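Local atomic coordinates of putative uncharacterized protein (Trypanosoma brucei brucei, PDB entry 5KO4), a protein that is of unknown function but contains a bromodomain, the fold that in related proteins recognises acetylated lysine, and so probably reads acetylated histones or other proteins. Residues S32-Y37 with Y77-E82. Sequence-based numbering, arbitrary orientation.
Sequences SKLPDY and YDYNRE
Tyr-79 reaches from the last turn of helix 62-80 into the loop before helix 37-40 and bonds to the backbone of Pro-35. Its OH donates to Pro-35 O at 2.7 Å, meeting a lone pair in the carbonyl plane with a C=O...donor angle of 137°, the acceptor oxygen lying at the ring edge. Tyrosine suits the place because a long rigid ring carries a hydroxyl across to the loop while offering apolar faces. One of these faces takes Tyr-37, whose CD1 sits 3.5 Å from CE1 of Tyr-79, toward the rim; the planes are inclined at 44°. Leu-34 CB and the CG and CD of Pro-35 pack around the hydroxyl end, with Leu-34 CB 3.6 Å from Tyr-79 OH. With CG opposite the backbone N (chi1 -177°), the Tyr-79 ring extends toward the loop.

The acceptor is positioned by a type II beta turn from Leu-34 to Tyr-37, closed by Tyr-37 N bonding to Leu-34 O. The Pro-35 ring locks the negative phi of the second position; Asp-36 takes the third, aspartate tolerating positive phi better than most non-glycine residues. Farther out, Pro-31, Pro-44 and Asn-75 touch Tyr-37, while Pro-85 of the second subunit packs on Tyr-79. The arrangement ties the ZA loop to the C-terminal end of helix 62-80, the B helix, where ZA and BC loops of the left-handed bromodomain bundle meet and relatives bind acetyl-lysine.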
loop_
_atom_site.group_PDB
_atom_site.type_symbol
_atom_site.label_atom_id
_atom_site.label_comp_id
_atom_site.label_asym_id
_atom_site.label_seq_id
_atom_site.Cartn_x
_atom_site.Cartn_y
_atom_site.Cartn_z
ATOM N N SER A 32 -1.401 6.003 8.378
ATOM C CA SER A 32 -1.642 5.488 9.714
ATOM C C SER A 32 -2.808 4.513 9.813
ATOM O O SER A 32 -2.831 3.747 10.775
ATOM C CB SER A 32 -1.870 6.633 10.687
ATOM O OG SER A 32 -0.725 7.467 10.703
ATOM N N LYS A 33 -3.755 4.494 8.847
ATOM C CA LYS A 33 -4.882 3.551 8.928
ATOM C C LYS A 33 -4.536 2.180 8.303
ATOM O O LYS A 33 -5.367 1.264 8.362
ATOM C CB LYS A 33 -6.132 4.127 8.249
ATOM C CG LYS A 33 -6.658 5.414 8.910
ATOM C CD LYS A 33 -7.871 5.178 9.833
ATOM C CE LYS A 33 -9.003 6.154 9.584
ATOM N NZ LYS A 33 -8.640 7.546 9.967
ATOM N N LEU A 34 -3.329 2.013 7.727
ATOM C CA LEU A 34 -2.926 0.718 7.179
ATOM C C LEU A 34 -2.824 -0.296 8.312
ATOM O O LEU A 34 -2.594 0.083 9.463
ATOM C CB LEU A 34 -1.586 0.823 6.442
ATOM C CG LEU A 34 -1.595 1.628 5.157
ATOM C CD1 LEU A 34 -0.205 1.849 4.666
ATOM C CD2 LEU A 34 -2.427 0.935 4.065
ATOM N N PRO A 35 -3.016 -1.600 8.034
ATOM C CA PRO A 35 -3.059 -2.581 9.135
ATOM C C PRO A 35 -1.793 -2.574 9.989
ATOM O O PRO A 35 -0.680 -2.581 9.455
ATOM C CB PRO A 35 -3.250 -3.925 8.422
ATOM C CG PRO A 35 -3.070 -3.651 6.969
ATOM C CD PRO A 35 -3.362 -2.218 6.743
ATOM N N ASP A 36 -1.976 -2.469 11.325
ATOM C CA ASP A 36 -0.907 -2.476 12.329
ATOM C C ASP A 36 0.131 -1.352 12.120
ATOM O O ASP A 36 1.232 -1.445 12.660
ATOM C CB ASP A 36 -0.171 -3.833 12.328
ATOM C CG ASP A 36 -1.058 -5.036 12.574
ATOM O OD1 ASP A 36 -2.011 -4.913 13.364
ATOM O OD2 ASP A 36 -0.762 -6.120 12.008
ATOM N N TYR A 37 -0.207 -0.287 11.382
ATOM C CA TYR A 37 0.804 0.716 11.046
ATOM C C TYR A 37 1.358 1.417 12.279
ATOM O O TYR A 37 2.576 1.535 12.410
ATOM C CB TYR A 37 0.263 1.759 10.069
ATOM C CG TYR A 37 1.362 2.463 9.321
ATOM C CD1 TYR A 37 1.911 1.910 8.174
ATOM C CD2 TYR A 37 1.951 3.611 9.834
ATOM C CE1 TYR A 37 2.978 2.513 7.518
ATOM C CE2 TYR A 37 3.032 4.207 9.205
ATOM C CZ TYR A 37 3.534 3.665 8.035
ATOM O OH TYR A 37 4.623 4.247 7.441
ATOM N N TYR A 77 10.679 0.898 4.486
ATOM C CA TYR A 77 11.489 -0.304 4.634
ATOM C C TYR A 77 11.084 -1.068 5.864
ATOM O O TYR A 77 11.025 -2.295 5.828
ATOM C CB TYR A 77 12.989 0.018 4.683
ATOM C CG TYR A 77 13.503 0.921 3.573
ATOM C CD1 TYR A 77 12.892 0.946 2.323
ATOM C CD2 TYR A 77 14.524 1.832 3.811
ATOM C CE1 TYR A 77 13.310 1.836 1.329
ATOM C CE2 TYR A 77 14.944 2.725 2.829
ATOM C CZ TYR A 77 14.307 2.748 1.602
ATOM O OH TYR A 77 14.695 3.640 0.627
ATOM N N ASP A 78 10.785 -0.377 6.949
ATOM C CA ASP A 78 10.456 -1.053 8.198
ATOM C C ASP A 78 9.084 -1.726 8.129
ATOM O O ASP A 78 8.930 -2.815 8.658
ATOM C CB ASP A 78 10.503 -0.058 9.358
ATOM C CG ASP A 78 11.905 0.484 9.628
ATOM O OD1 ASP A 78 12.862 0.022 8.964
ATOM O OD2 ASP A 78 12.029 1.412 10.442
ATOM N N TYR A 79 8.107 -1.113 7.472
ATOM C CA TYR A 79 6.763 -1.669 7.410
ATOM C C TYR A 79 6.663 -2.792 6.365
ATOM O O TYR A 79 6.105 -3.857 6.638
ATOM C CB TYR A 79 5.763 -0.547 7.083
ATOM C CG TYR A 79 4.323 -1.000 7.071
ATOM C CD1 TYR A 79 3.621 -1.174 8.254
ATOM C CD2 TYR A 79 3.644 -1.187 5.874
ATOM C CE1 TYR A 79 2.280 -1.540 8.249
ATOM C CE2 TYR A 79 2.327 -1.616 5.854
ATOM C CZ TYR A 79 1.633 -1.762 7.042
ATOM O OH TYR A 79 0.320 -2.161 6.982
ATOM N N ASN A 80 7.177 -2.547 5.159
ATOM C CA ASN A 80 7.061 -3.506 4.055
ATOM C C ASN A 80 8.234 -4.479 3.950
ATOM O O ASN A 80 8.170 -5.426 3.162
ATOM C CB ASN A 80 6.964 -2.738 2.755
ATOM C CG ASN A 80 5.758 -1.832 2.728
ATOM O OD1 ASN A 80 4.628 -2.301 2.681
ATOM N ND2 ASN A 80 5.967 -0.507 2.818
ATOM N N ARG A 81 9.294 -4.240 4.742
ATOM C CA ARG A 81 10.593 -4.925 4.695
ATOM C C ARG A 81 11.433 -4.295 3.605
ATOM O O ARG A 81 10.909 -3.716 2.644
ATOM C CB ARG A 81 10.505 -6.447 4.521
ATOM C CG ARG A 81 9.616 -7.143 5.560
ATOM C CD ARG A 81 10.057 -6.958 7.012
ATOM N NE ARG A 81 11.308 -7.673 7.269
ATOM C CZ ARG A 81 11.725 -8.095 8.458
ATOM N NH1 ARG A 81 10.985 -7.887 9.544
ATOM N NH2 ARG A 81 12.874 -8.752 8.569
ATOM N N GLU A 82 12.744 -4.385 3.764
ATOM C CA GLU A 82 13.712 -3.713 2.898
ATOM C C GLU A 82 13.640 -4.205 1.493
ATOM O O GLU A 82 13.641 -3.399 0.565
ATOM C CB GLU A 82 15.128 -3.932 3.426
ATOM C CG GLU A 82 15.374 -3.363 4.817
ATOM C CD GLU A 82 16.038 -2.007 4.894
ATOM O OE1 GLU A 82 16.619 -1.546 3.877
ATOM O OE2 GLU A 82 16.019 -1.418 5.998
#